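PDB 4OPE: Nrps/pks from Streptomyces albus, which probably catalyses decarboxylative condensation that lengthens the growing chain, as a ketosynthase domain of the AT-less oxazolomycin polyketide synthase. Local coordinates for residues 78-83 against 160-165; 305-310 against 361-366; 402-407 against 413-418. One frame throughout, in Å; residues are numbered along the deposited sequence.

Contact 1 (78-83 against 160-165); sequences PMFFRM and SYFFDF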
# COMPACT_ATOMS: atom_id res chain seq x y z
N PRO A 78 -12.16 -4.05 23.02
CA PRO A 78 -13.11 -4.18 21.90
C PRO A 78 -14.38 -3.33 22.10
O PRO A 78 -14.97 -2.81 21.12
CB PRO A 78 -13.48 -5.67 21.88
CG PRO A 78 -12.98 -6.22 23.18
CD PRO A 78 -11.90 -5.33 23.71
N MSE A 79 -14.79 -3.21 23.36
CA MSE A 79 -16.02 -2.49 23.69
C MSE A 79 -15.81 -1.04 23.34
O MSE A 79 -16.75 -0.36 22.95
CB MSE A 79 -16.45 -2.64 25.15
CG MSE A 79 -16.82 -4.06 25.59
SE MSE A 79 -18.20 -4.99 24.50
CE MSE A 79 -17.31 -6.76 24.39
N PHE A 80 -14.57 -0.57 23.48
CA PHE A 80 -14.26 0.84 23.24
C PHE A 80 -14.45 1.04 21.78
O PHE A 80 -15.10 2.00 21.35
CB PHE A 80 -12.82 1.21 23.69
CG PHE A 80 -12.47 2.66 23.49
CD1 PHE A 80 -12.19 3.17 22.23
CD2 PHE A 80 -12.41 3.52 24.57
CE1 PHE A 80 -11.86 4.50 22.04
CE2 PHE A 80 -12.07 4.85 24.40
CZ PHE A 80 -11.80 5.35 23.13
N PHE A 81 -13.93 0.12 21.02
CA PHE A 81 -14.01 0.21 19.56
C PHE A 81 -15.24 -0.40 18.90
O PHE A 81 -15.19 -0.63 17.73
CB PHE A 81 -12.72 -0.33 18.95
CG PHE A 81 -11.53 0.50 19.31
CD1 PHE A 81 -11.35 1.75 18.72
CD2 PHE A 81 -10.66 0.07 20.26
CE1 PHE A 81 -10.26 2.53 19.07
CE2 PHE A 81 -9.58 0.84 20.60
CZ PHE A 81 -9.38 2.08 20.01
N ARG A 82 -16.30 -0.66 19.66
CA ARG A 82 -17.57 -1.13 19.12
C ARG A 82 -17.44 -2.41 18.30
O ARG A 82 -17.90 -2.51 17.16
CB ARG A 82 -18.27 -0.03 18.30
CG ARG A 82 -18.62 1.21 19.13
CD ARG A 82 -19.70 2.05 18.45
NE ARG A 82 -19.85 3.35 19.11
CZ ARG A 82 -20.76 3.60 20.03
NH1 ARG A 82 -20.82 4.80 20.61
NH2 ARG A 82 -21.62 2.65 20.36
N MSE A 83 -16.80 -3.39 18.87
CA MSE A 83 -16.68 -4.66 18.19
C MSE A 83 -16.83 -5.70 19.26
O MSE A 83 -16.59 -5.48 20.43
CB MSE A 83 -15.41 -4.63 17.33
CG MSE A 83 -14.24 -5.46 17.86
SE MSE A 83 -12.59 -5.48 16.71
CE MSE A 83 -12.71 -3.69 15.92
N SER A 160 -10.05 4.51 9.52
CA SER A 160 -10.82 5.52 8.83
C SER A 160 -12.31 5.54 9.29
O SER A 160 -12.91 6.60 9.45
CB SER A 160 -10.69 5.35 7.31
OG SER A 160 -9.39 5.73 6.87
N TYR A 161 -12.87 4.36 9.53
CA TYR A 161 -14.25 4.22 9.89
C TYR A 161 -14.50 4.80 11.28
O TYR A 161 -15.32 5.68 11.46
CB TYR A 161 -14.62 2.77 9.88
CG TYR A 161 -15.89 2.50 10.58
CD1 TYR A 161 -17.11 2.90 10.01
CD2 TYR A 161 -15.91 1.83 11.79
CE1 TYR A 161 -18.31 2.65 10.64
CE2 TYR A 161 -17.10 1.60 12.45
CZ TYR A 161 -18.31 2.00 11.88
OH TYR A 161 -19.51 1.75 12.51
N PHE A 162 -13.74 4.32 12.24
CA PHE A 162 -13.94 4.64 13.62
C PHE A 162 -13.63 6.08 13.93
O PHE A 162 -14.25 6.65 14.80
CB PHE A 162 -13.07 3.74 14.50
CG PHE A 162 -13.21 4.02 15.96
CD1 PHE A 162 -14.33 3.55 16.67
CD2 PHE A 162 -12.26 4.76 16.64
CE1 PHE A 162 -14.46 3.79 18.02
CE2 PHE A 162 -12.39 5.01 17.99
CZ PHE A 162 -13.49 4.52 18.69
N PHE A 163 -12.65 6.68 13.30
CA PHE A 163 -12.30 8.08 13.61
C PHE A 163 -12.96 9.06 12.67
O PHE A 163 -12.75 10.27 12.78
CB PHE A 163 -10.79 8.27 13.50
CG PHE A 163 -10.04 7.59 14.58
CD1 PHE A 163 -9.71 6.27 14.48
CD2 PHE A 163 -9.67 8.29 15.71
CE1 PHE A 163 -8.99 5.65 15.51
CE2 PHE A 163 -8.97 7.66 16.74
CZ PHE A 163 -8.65 6.33 16.65
N ASP A 164 -13.73 8.53 11.72
CA ASP A 164 -14.40 9.29 10.70
C ASP A 164 -13.43 10.06 9.84
O ASP A 164 -13.50 11.29 9.71
CB ASP A 164 -15.45 10.21 11.34
CG ASP A 164 -16.50 10.71 10.32
OD1 ASP A 164 -16.52 10.26 9.15
OD2 ASP A 164 -17.30 11.61 10.69
N PHE A 165 -12.48 9.33 9.28
CA PHE A 165 -11.51 9.93 8.38
C PHE A 165 -11.89 9.59 6.94
O PHE A 165 -11.82 8.42 6.52
CB PHE A 165 -10.09 9.44 8.71
CG PHE A 165 -9.56 9.90 10.05
CD1 PHE A 165 -10.06 11.04 10.67
CD2 PHE A 165 -8.54 9.19 10.67
CE1 PHE A 165 -9.57 11.44 11.88
CE2 PHE A 165 -8.03 9.59 11.87
CZ PHE A 165 -8.55 10.72 12.49
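Phe80 and Phe81 meet Phe162 in a wholly aromatic contact that no hydrogen bond crosses. The main pair is edge-to-face: Phe81 directs its edge at the face of Phe162, with the ring centroids 4.8 Å apart and the planes at 61°. Phe81 CD1 sits over the centre of the Phe162 ring, and Phe81 CE1 lies 3.4 Å from Phe162 CE2. Phe80 reaches the far end of the same ring, placing CE1 3.7 Å from Phe162 CZ. Phe162 holds CG anti to its backbone N (chi1 -180°), which sends the ring out from the helix to meet both partners.

Within each segment neighbouring rings also touch. Phe80 CD1 rests over one face of Phe81, while Phe162 CD2 lies above the ring of Phe163, offset toward its rim. Further rings, Trp103 and Phe570, meet Phe80 edge-to-face, and Arg113 makes a cation-pi contact with Phe162 and also bonds its carbonyl oxygen.

Backbone bonds frame both sides. A type I turn from Met79 to Arg82, its Arg82 N to Met79 O bond weak, carries Phe80 and Phe81. On the other segment Phe165 N bonds Ser160 O at 2.8 Å and Asp164 N bonds Tyr161 O, a Schellman motif with Asp164 at positive phi. Asp164 OD1 accepts a bond from Ala275 N of the second subunit, putting this motif at the dimer interface of the thiolase-type fold.

Contact 2 (305-310 against 361-366); sequences LGYLEA and LTKVLL
Helix-on-sheet packing in the C-terminal half of the thiolase-type fold brings Tyr307 and Glu309 of segment 305-310, which carries strand 308-309, against Lys363 and Val364 of helix 356-370. All four residues are buried, and the polar part of the contact gathers around a single nitrogen.

Lys363 NZ donates to two oxygens. The bond to Glu309 OE1, at 2.6 Å, belongs to a salt bridge and uses the syn lone pair of the carboxylate oxygen, on the side of OE2. The other, at 2.7 Å, runs to Tyr307 OH, with the ammonium at the edge of the phenol, near the ring plane. The tyrosine and lysine side chains cross at about a right angle. Lys363 leaves the helix with CG anti to its backbone N (chi1 -176°) and bends at chi2, which carries its end to the two acceptors. Glu309 bends at chi2 as well (62°), turning its carboxylate to meet the amine. Its remaining oxygen, OE2, accepts from Val345 N, so the two oxygens connect the helix to the loop just past strand 340-343. Such pairing probably offsets the cost of burying the charges.

Next to the polar group, Glu309 CB touches Val364 CG2 at 3.9 Å. Val364 also packs on Ala417 and Ile419 of strand 416-422, extending the apolar seam between helix and sheet. Strand 308-309 is itself held between 416-422 and 340-343, with Leu308 pointing away from the helix and packing on Ala418 and Ile342. Glu309 opens the EAHGTGT sequence, a ketosynthase signature whose histidine is catalytic in relatives, so the salt bridge joins helix 356-370 to the start of what is probably an active-site motif here.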
# COMPACT_ATOMS: atom_id res chain seq x y z
N LEU A 305 23.55 19.18 7.66
CA LEU A 305 22.84 18.05 8.21
C LEU A 305 23.32 17.73 9.61
O LEU A 305 24.48 17.50 9.80
CB LEU A 305 23.08 16.88 7.33
CG LEU A 305 22.26 15.64 7.55
CD1 LEU A 305 20.78 15.96 7.51
CD2 LEU A 305 22.62 14.70 6.43
N GLY A 306 22.43 17.73 10.58
CA GLY A 306 22.82 17.49 11.99
C GLY A 306 22.94 16.07 12.48
O GLY A 306 23.65 15.80 13.44
N TYR A 307 22.24 15.14 11.84
CA TYR A 307 22.20 13.74 12.30
C TYR A 307 21.61 12.89 11.22
O TYR A 307 20.75 13.33 10.49
CB TYR A 307 21.35 13.59 13.58
CG TYR A 307 21.28 12.20 14.11
CD1 TYR A 307 22.29 11.68 14.88
CD2 TYR A 307 20.21 11.41 13.85
CE1 TYR A 307 22.24 10.40 15.38
CE2 TYR A 307 20.15 10.11 14.30
CZ TYR A 307 21.17 9.62 15.06
OH TYR A 307 21.07 8.32 15.50
N LEU A 308 22.09 11.66 11.15
CA LEU A 308 21.66 10.68 10.13
C LEU A 308 21.23 9.41 10.87
O LEU A 308 22.07 8.72 11.45
CB LEU A 308 22.81 10.37 9.17
CG LEU A 308 22.59 9.61 7.85
CD1 LEU A 308 22.24 8.14 7.98
CD2 LEU A 308 21.52 10.27 7.03
N GLU A 309 19.93 9.15 10.88
CA GLU A 309 19.34 7.97 11.48
C GLU A 309 19.33 6.98 10.38
O GLU A 309 18.54 7.07 9.41
CB GLU A 309 17.92 8.22 11.97
CG GLU A 309 17.15 6.99 12.39
CD GLU A 309 17.76 6.22 13.58
OE1 GLU A 309 18.53 6.78 14.43
OE2 GLU A 309 17.44 5.01 13.69
N ALA A 310 20.23 6.03 10.50
CA ALA A 310 20.55 5.15 9.37
C ALA A 310 19.68 3.92 9.39
O ALA A 310 19.13 3.54 10.43
CB ALA A 310 22.00 4.74 9.45
N LEU A 361 11.94 7.39 13.02
CA LEU A 361 11.42 8.72 12.92
C LEU A 361 11.10 9.25 14.30
O LEU A 361 11.35 10.41 14.60
CB LEU A 361 10.20 8.59 12.10
CG LEU A 361 9.27 9.72 11.83
CD1 LEU A 361 10.12 10.81 11.23
CD2 LEU A 361 8.27 9.22 10.79
N THR A 362 10.54 8.40 15.14
CA THR A 362 10.17 8.77 16.48
C THR A 362 11.42 9.08 17.26
O THR A 362 11.50 10.08 18.00
CB THR A 362 9.37 7.66 17.15
OG1 THR A 362 8.17 7.43 16.42
CG2 THR A 362 8.98 8.02 18.56
N LYS A 363 12.45 8.27 17.08
CA LYS A 363 13.71 8.55 17.76
C LYS A 363 14.23 9.92 17.41
O LYS A 363 14.72 10.59 18.25
CB LYS A 363 14.73 7.52 17.37
CG LYS A 363 16.04 7.69 18.10
CD LYS A 363 17.14 7.30 17.14
CE LYS A 363 18.36 6.82 17.87
NZ LYS A 363 19.48 6.63 16.89
N VAL A 364 14.14 10.33 16.17
CA VAL A 364 14.60 11.67 15.80
C VAL A 364 13.74 12.78 16.42
O VAL A 364 14.25 13.78 16.97
CB VAL A 364 14.60 11.80 14.28
CG1 VAL A 364 14.84 13.25 13.85
CG2 VAL A 364 15.67 10.89 13.73
N LEU A 365 12.42 12.63 16.34
CA LEU A 365 11.56 13.62 16.94
C LEU A 365 11.90 13.82 18.40
O LEU A 365 11.92 14.93 18.86
CB LEU A 365 10.09 13.21 16.80
CG LEU A 365 9.63 13.11 15.34
CD1 LEU A 365 8.17 12.70 15.25
CD2 LEU A 365 9.87 14.41 14.58
N LEU A 366 12.15 12.76 19.13
CA LEU A 366 12.51 12.88 20.54
C LEU A 366 13.85 13.55 20.67
O LEU A 366 14.05 14.33 21.57
CB LEU A 366 12.55 11.51 21.24
CG LEU A 366 11.15 10.92 21.33
CD1 LEU A 366 11.10 9.41 21.59
CD2 LEU A 366 10.36 11.73 22.36

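Contact 3 (402-407 against 413-418); sequences WTPRVD and LPRTAA
Arg415 lies along the indole of Trp402 where the loop after strand 400-401 turns back into strand 416-422 of the central sheet in the thiolase-type fold. Its CB is 3.9 Å from Trp402 CZ2, on the six-membered side of the indole. CG, set anti to the carbonyl carbon (chi1 -69°), continues across the ring system to 4.0 Å from Trp402 NE1. CD then sits over the five-membered ring, 3.5 Å from its centroid, in a CH-pi contact. From CG to NE the chain is extended, and it carries the head group past the indole to the backbone of Trp402.

There NE and NH2 of Arg415 both donate hydrogen bonds to Trp402 O, at 2.8 and 2.9 Å, NH2 nearly in line with the C=O and NE tilted from the carbonyl plane. The acceptor lies close to the guanidinium plane. That plane stands 81° from the indole, so the group does not stack on the ring, and any cation-pi attraction is weak. Pro404 lies over one guanidinium face. NH1 completes the set with a salt bridge to Glu435, holding the head group between the loop and the neighbouring strand's end.

The indole edge meets Thr416 O and, through CH2, the methyl of Ala417. Nearer the tip of the loop, Leu413 CD1 packs on Val406 O, and Leu413 N donates to Arg405 O over 2.8 Å.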
# COMPACT_ATOMS: atom_id res chain seq x y z
N TRP A 402 22.81 17.81 21.86
CA TRP A 402 22.75 17.98 20.43
C TRP A 402 22.98 19.44 20.15
O TRP A 402 22.08 20.23 20.07
CB TRP A 402 21.40 17.52 19.86
CG TRP A 402 21.36 17.51 18.39
CD1 TRP A 402 22.26 18.09 17.53
CD2 TRP A 402 20.33 16.96 17.57
NE1 TRP A 402 21.87 17.90 16.24
CE2 TRP A 402 20.68 17.21 16.23
CE3 TRP A 402 19.15 16.28 17.83
CZ2 TRP A 402 19.89 16.82 15.17
CZ3 TRP A 402 18.38 15.88 16.76
CH2 TRP A 402 18.76 16.14 15.45
N THR A 403 24.25 19.79 20.05
CA THR A 403 24.69 21.15 19.80
C THR A 403 24.31 21.55 18.39
O THR A 403 24.62 20.83 17.45
CB THR A 403 26.22 21.19 19.92
OG1 THR A 403 26.58 20.78 21.24
CG2 THR A 403 26.79 22.58 19.63
N PRO A 404 23.67 22.71 18.22
CA PRO A 404 23.24 23.12 16.90
C PRO A 404 24.37 23.71 16.08
O PRO A 404 25.43 24.04 16.59
CB PRO A 404 22.21 24.20 17.20
CG PRO A 404 22.72 24.84 18.44
CD PRO A 404 23.47 23.78 19.21
N ARG A 405 24.12 23.86 14.80
CA ARG A 405 25.10 24.49 13.95
C ARG A 405 24.87 26.00 13.95
O ARG A 405 23.77 26.49 14.17
CB ARG A 405 25.05 23.89 12.54
CG ARG A 405 26.01 22.73 12.38
CD ARG A 405 25.52 21.70 11.37
NE ARG A 405 26.53 20.68 11.06
CZ ARG A 405 26.92 19.71 11.89
NH1 ARG A 405 26.42 19.61 13.12
NH2 ARG A 405 27.83 18.82 11.49
N VAL A 406 25.94 26.74 13.70
CA VAL A 406 25.87 28.19 13.66
C VAL A 406 25.77 28.68 12.21
O VAL A 406 26.02 27.92 11.27
CB VAL A 406 27.13 28.79 14.30
CG1 VAL A 406 27.31 28.20 15.70
CG2 VAL A 406 28.38 28.55 13.43
N ASP A 407 25.41 29.95 12.03
CA ASP A 407 25.40 30.58 10.69
C ASP A 407 26.62 31.53 10.47
O ASP A 407 27.73 31.24 10.94
CB ASP A 407 24.04 31.27 10.45
CG ASP A 407 23.78 32.40 11.41
OD1 ASP A 407 24.77 32.96 11.92
OD2 ASP A 407 22.60 32.72 11.65
N LEU A 413 21.20 27.56 14.33
CA LEU A 413 20.23 27.09 13.33
C LEU A 413 19.38 25.96 13.83
O LEU A 413 19.83 25.20 14.69
CB LEU A 413 20.94 26.57 12.08
CG LEU A 413 21.78 27.66 11.41
CD1 LEU A 413 22.53 27.09 10.20
CD2 LEU A 413 20.87 28.83 11.06
N PRO A 414 18.16 25.84 13.29
CA PRO A 414 17.32 24.70 13.61
C PRO A 414 18.02 23.40 13.21
O PRO A 414 18.56 23.25 12.12
CB PRO A 414 16.07 24.93 12.77
CG PRO A 414 16.01 26.42 12.59
CD PRO A 414 17.46 26.77 12.38
N ARG A 415 18.03 22.48 14.15
CA ARG A 415 18.60 21.22 13.96
C ARG A 415 17.92 20.50 12.81
O ARG A 415 16.71 20.71 12.60
CB ARG A 415 18.43 20.44 15.22
CG ARG A 415 19.29 20.99 16.34
CD ARG A 415 19.03 20.16 17.57
NE ARG A 415 19.69 20.74 18.71
CZ ARG A 415 19.31 21.87 19.32
NH1 ARG A 415 18.24 22.54 18.92
NH2 ARG A 415 20.01 22.31 20.34
N THR A 416 18.71 19.69 12.07
CA THR A 416 18.17 18.88 10.97
C THR A 416 18.58 17.40 11.08
O THR A 416 19.60 17.06 11.68
CB THR A 416 18.60 19.37 9.57
OG1 THR A 416 20.02 19.27 9.48
CG2 THR A 416 18.22 20.79 9.34
N ALA A 417 17.76 16.53 10.51
CA ALA A 417 18.08 15.16 10.52
C ALA A 417 17.54 14.50 9.29
O ALA A 417 16.58 14.96 8.65
CB ALA A 417 17.54 14.49 11.76
N ALA A 418 18.19 13.40 8.96
CA ALA A 418 17.82 12.64 7.81
C ALA A 418 17.69 11.20 8.24
O ALA A 418 18.47 10.72 9.04
CB ALA A 418 18.90 12.80 6.75

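How the contacts relate
From the N terminus, the contacts follow one another in series, and none nests in or crosses another. Contact 1 closes an excursion of 76 residues, about half of them helical, bringing the loop after strand 75-76 to the end of helix 152-163. Contact 2 closes 50 residues between strand 308-309 and helix 356-370, and contact 3 a short loop of five. Contacts 2 and 3 touch: their strands are sheet neighbours, with Glu309 N 2.8 Å from Ala418 O, a probable hydrogen bond. Contact 1 stands on the opposite side of the chain's centre, its centre 32 Å from that of contact 2 and 41 Å from that of contact 3.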